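Local coordinates for PHOX (Pseudomonas fluorescens, PDB 4A9V), which hydrolyses phosphate monoesters as an alkaline phosphatase of beta-propeller fold, using a complex iron-calcium cofactor, at residues Gly322-Asp330 with Gln342-His350. Residues are numbered along the deposited sequence; the frame is centred on the assembly and turned at random.
Sequences GTLYVARFD and QGQWIELTH. With EDO (1,2-ethanediol), chain H.
Ala327 sets its CB against the benzo side of the Trp345 indole, 3.5 Å from CZ3; a methyl is small enough to let the broad indole come this close. Beside it Tyr325 CB meets Trp345 CB at 3.8 Å, and the two aromatic side chains cross at about a right angle. Thr323 CG2 lies over one face of the Tyr325 ring, offset toward its rim. On the face that carries Val326, its CG1, turned between the backbone N and the carbonyl carbon (chi1 69°), touches Leu348 CD2 at 3.9 Å. Further along, Ile346 CD1 lies over one face of the Arg328 guanidinium, whose NE and NH2 bond to the carbonyls of Gly379 and Val378. Antiparallel backbone bonds pair Val326 with Ile346 and Arg328 with Gln344. At Gly343 a CB would strike Arg328 O, so glycine fits. At the polar end Asp330 N donates to Gln342 O (2.9 Å), while its carboxylate accepts Gln342 N from above its plane, OD2 at 3.1 Å. With an alanine here the carboxylate is gone, and Gln342 N, Gly332 N and Trp446 NE1 would probably be left without their shared acceptor. Strand 296-303 continues the antiparallel sheet beyond 322-329, strand 443-451 beyond 340-347, and helix 364-369 packs on Leu324 and Leu348.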
# COMPACT_ATOMS: atom_id res chain seq x y z
N GLY A 322 3.80 -3.53 -22.52
CA GLY A 322 2.72 -2.57 -22.49
C GLY A 322 3.25 -1.16 -22.39
O GLY A 322 4.31 -0.86 -22.91
N THR A 323 2.40 -0.27 -21.89
CA THR A 323 2.69 1.15 -21.86
C THR A 323 2.40 1.70 -20.47
O THR A 323 1.32 1.47 -19.93
CB THR A 323 1.85 1.92 -22.89
OG1 THR A 323 1.93 1.26 -24.16
CG2 THR A 323 2.34 3.34 -23.02
N LEU A 324 3.36 2.45 -19.94
CA LEU A 324 3.21 3.19 -18.68
C LEU A 324 2.88 4.64 -18.97
O LEU A 324 3.52 5.27 -19.81
CB LEU A 324 4.50 3.08 -17.86
CG LEU A 324 4.47 3.70 -16.46
CD1 LEU A 324 3.50 2.97 -15.55
CD2 LEU A 324 5.87 3.72 -15.88
N TYR A 325 1.83 5.13 -18.30
CA TYR A 325 1.37 6.51 -18.41
C TYR A 325 1.45 7.18 -17.05
O TYR A 325 1.43 6.53 -16.02
CB TYR A 325 -0.09 6.53 -18.87
CG TYR A 325 -0.35 5.89 -20.21
CD1 TYR A 325 -0.62 4.52 -20.31
CD2 TYR A 325 -0.44 6.65 -21.36
CE1 TYR A 325 -0.92 3.94 -21.53
CE2 TYR A 325 -0.72 6.08 -22.58
CZ TYR A 325 -0.94 4.72 -22.66
OH TYR A 325 -1.19 4.14 -23.88
N VAL A 326 1.39 8.51 -17.07
CA VAL A 326 1.31 9.31 -15.86
C VAL A 326 0.23 10.38 -16.04
O VAL A 326 -0.05 10.79 -17.17
CB VAL A 326 2.68 9.93 -15.51
CG1 VAL A 326 3.08 11.00 -16.52
CG2 VAL A 326 2.69 10.46 -14.09
N ALA A 327 -0.41 10.78 -14.95
CA ALA A 327 -1.58 11.66 -15.01
C ALA A 327 -1.22 13.14 -14.99
O ALA A 327 -0.37 13.58 -14.20
CB ALA A 327 -2.53 11.35 -13.87
N ARG A 328 -2.01 13.91 -15.74
CA ARG A 328 -2.12 15.35 -15.55
C ARG A 328 -3.59 15.68 -15.28
O ARG A 328 -4.48 15.06 -15.86
CB ARG A 328 -1.62 16.09 -16.80
CG ARG A 328 -1.49 17.60 -16.60
CD ARG A 328 -1.16 18.33 -17.89
NE ARG A 328 0.15 17.98 -18.40
CZ ARG A 328 0.59 18.32 -19.61
NH1 ARG A 328 -0.22 18.95 -20.44
NH2 ARG A 328 1.80 17.97 -20.01
N PHE A 329 -3.83 16.56 -14.33
CA PHE A 329 -5.18 16.98 -13.97
C PHE A 329 -5.29 18.47 -14.24
O PHE A 329 -4.40 19.23 -13.85
CB PHE A 329 -5.44 16.75 -12.48
CG PHE A 329 -5.37 15.30 -12.06
CD1 PHE A 329 -4.15 14.74 -11.70
CD2 PHE A 329 -6.50 14.51 -12.02
CE1 PHE A 329 -4.06 13.41 -11.36
CE2 PHE A 329 -6.40 13.17 -11.67
CZ PHE A 329 -5.17 12.61 -11.39
N ASP A 330 -6.39 18.90 -14.85
CA ASP A 330 -6.62 20.32 -15.06
C ASP A 330 -7.07 21.02 -13.79
O ASP A 330 -7.10 20.43 -12.71
CB ASP A 330 -7.57 20.56 -16.25
CG ASP A 330 -9.04 20.28 -15.93
OD1 ASP A 330 -9.43 20.11 -14.76
OD2 ASP A 330 -9.84 20.32 -16.90
N GLN A 342 -11.27 17.79 -15.76
CA GLN A 342 -10.80 16.77 -16.70
C GLN A 342 -9.32 16.51 -16.47
O GLN A 342 -8.60 17.36 -15.92
CB GLN A 342 -10.99 17.25 -18.15
CG GLN A 342 -12.45 17.35 -18.58
CD GLN A 342 -13.03 16.01 -19.02
OE1 GLN A 342 -14.14 15.65 -18.62
NE2 GLN A 342 -12.36 15.35 -19.94
N GLY A 343 -8.86 15.35 -16.91
CA GLY A 343 -7.45 15.03 -16.89
C GLY A 343 -7.08 14.09 -18.01
O GLY A 343 -7.93 13.74 -18.85
N GLN A 344 -5.81 13.72 -18.05
CA GLN A 344 -5.29 12.90 -19.13
C GLN A 344 -4.15 12.03 -18.66
O GLN A 344 -3.49 12.31 -17.66
CB GLN A 344 -4.82 13.78 -20.29
CG GLN A 344 -3.66 14.67 -19.92
CD GLN A 344 -3.29 15.63 -21.03
OE1 GLN A 344 -2.77 15.22 -22.07
NE2 GLN A 344 -3.49 16.92 -20.79
N TRP A 345 -3.92 10.97 -19.43
CA TRP A 345 -2.78 10.08 -19.29
C TRP A 345 -1.76 10.38 -20.35
O TRP A 345 -2.11 10.46 -21.54
CB TRP A 345 -3.26 8.63 -19.43
CG TRP A 345 -4.18 8.20 -18.33
CD1 TRP A 345 -5.55 7.97 -18.41
CD2 TRP A 345 -3.85 8.10 -16.91
NE1 TRP A 345 -6.07 7.70 -17.17
CE2 TRP A 345 -5.09 7.76 -16.23
CE3 TRP A 345 -2.67 8.15 -16.19
CZ2 TRP A 345 -5.13 7.58 -14.86
CZ3 TRP A 345 -2.73 7.96 -14.81
CH2 TRP A 345 -3.93 7.66 -14.16
N ILE A 346 -0.50 10.47 -19.95
CA ILE A 346 0.59 10.84 -20.84
C ILE A 346 1.64 9.73 -20.82
O ILE A 346 2.07 9.30 -19.76
CB ILE A 346 1.24 12.17 -20.41
CG1 ILE A 346 0.20 13.28 -20.35
CG2 ILE A 346 2.37 12.53 -21.36
CD1 ILE A 346 0.70 14.56 -19.73
N GLU A 347 2.01 9.25 -22.00
CA GLU A 347 2.86 8.08 -22.16
C GLU A 347 4.31 8.34 -21.72
O GLU A 347 4.91 9.34 -22.12
CB GLU A 347 2.83 7.71 -23.64
CG GLU A 347 3.49 6.43 -24.04
CD GLU A 347 3.34 6.18 -25.53
OE1 GLU A 347 2.35 6.69 -26.13
OE2 GLU A 347 3.99 5.25 -26.01
N LEU A 348 4.89 7.39 -21.00
CA LEU A 348 6.30 7.41 -20.66
C LEU A 348 7.03 6.39 -21.53
O LEU A 348 7.19 5.22 -21.18
CB LEU A 348 6.49 7.09 -19.18
CG LEU A 348 5.75 8.03 -18.23
CD1 LEU A 348 6.03 7.64 -16.79
CD2 LEU A 348 6.11 9.48 -18.48
N THR A 349 7.43 6.87 -22.71
CA THR A 349 7.98 6.02 -23.76
C THR A 349 9.19 6.72 -24.35
O THR A 349 9.10 7.86 -24.81
CB THR A 349 6.94 5.78 -24.86
OG1 THR A 349 5.87 5.01 -24.33
CG2 THR A 349 7.56 5.05 -26.06
N HIS A 350 10.34 6.05 -24.34
CA HIS A 350 11.53 6.61 -24.93
C HIS A 350 11.28 6.98 -26.36
O HIS A 350 10.76 6.18 -27.14
CB HIS A 350 12.67 5.61 -24.84
CG HIS A 350 14.00 6.18 -25.22
ND1 HIS A 350 14.43 6.21 -26.50
CD2 HIS A 350 14.91 6.94 -24.49
CE1 HIS A 350 15.62 6.83 -26.55
NE2 HIS A 350 15.93 7.25 -25.31
C1 EDO H . 7.06 -2.35 -22.16
O1 EDO H . 6.54 -2.89 -23.40
C2 EDO H . 7.72 -1.00 -22.43
O2 EDO H . 8.22 -0.41 -21.22
O HOH W 1 5.96 2.67 -21.10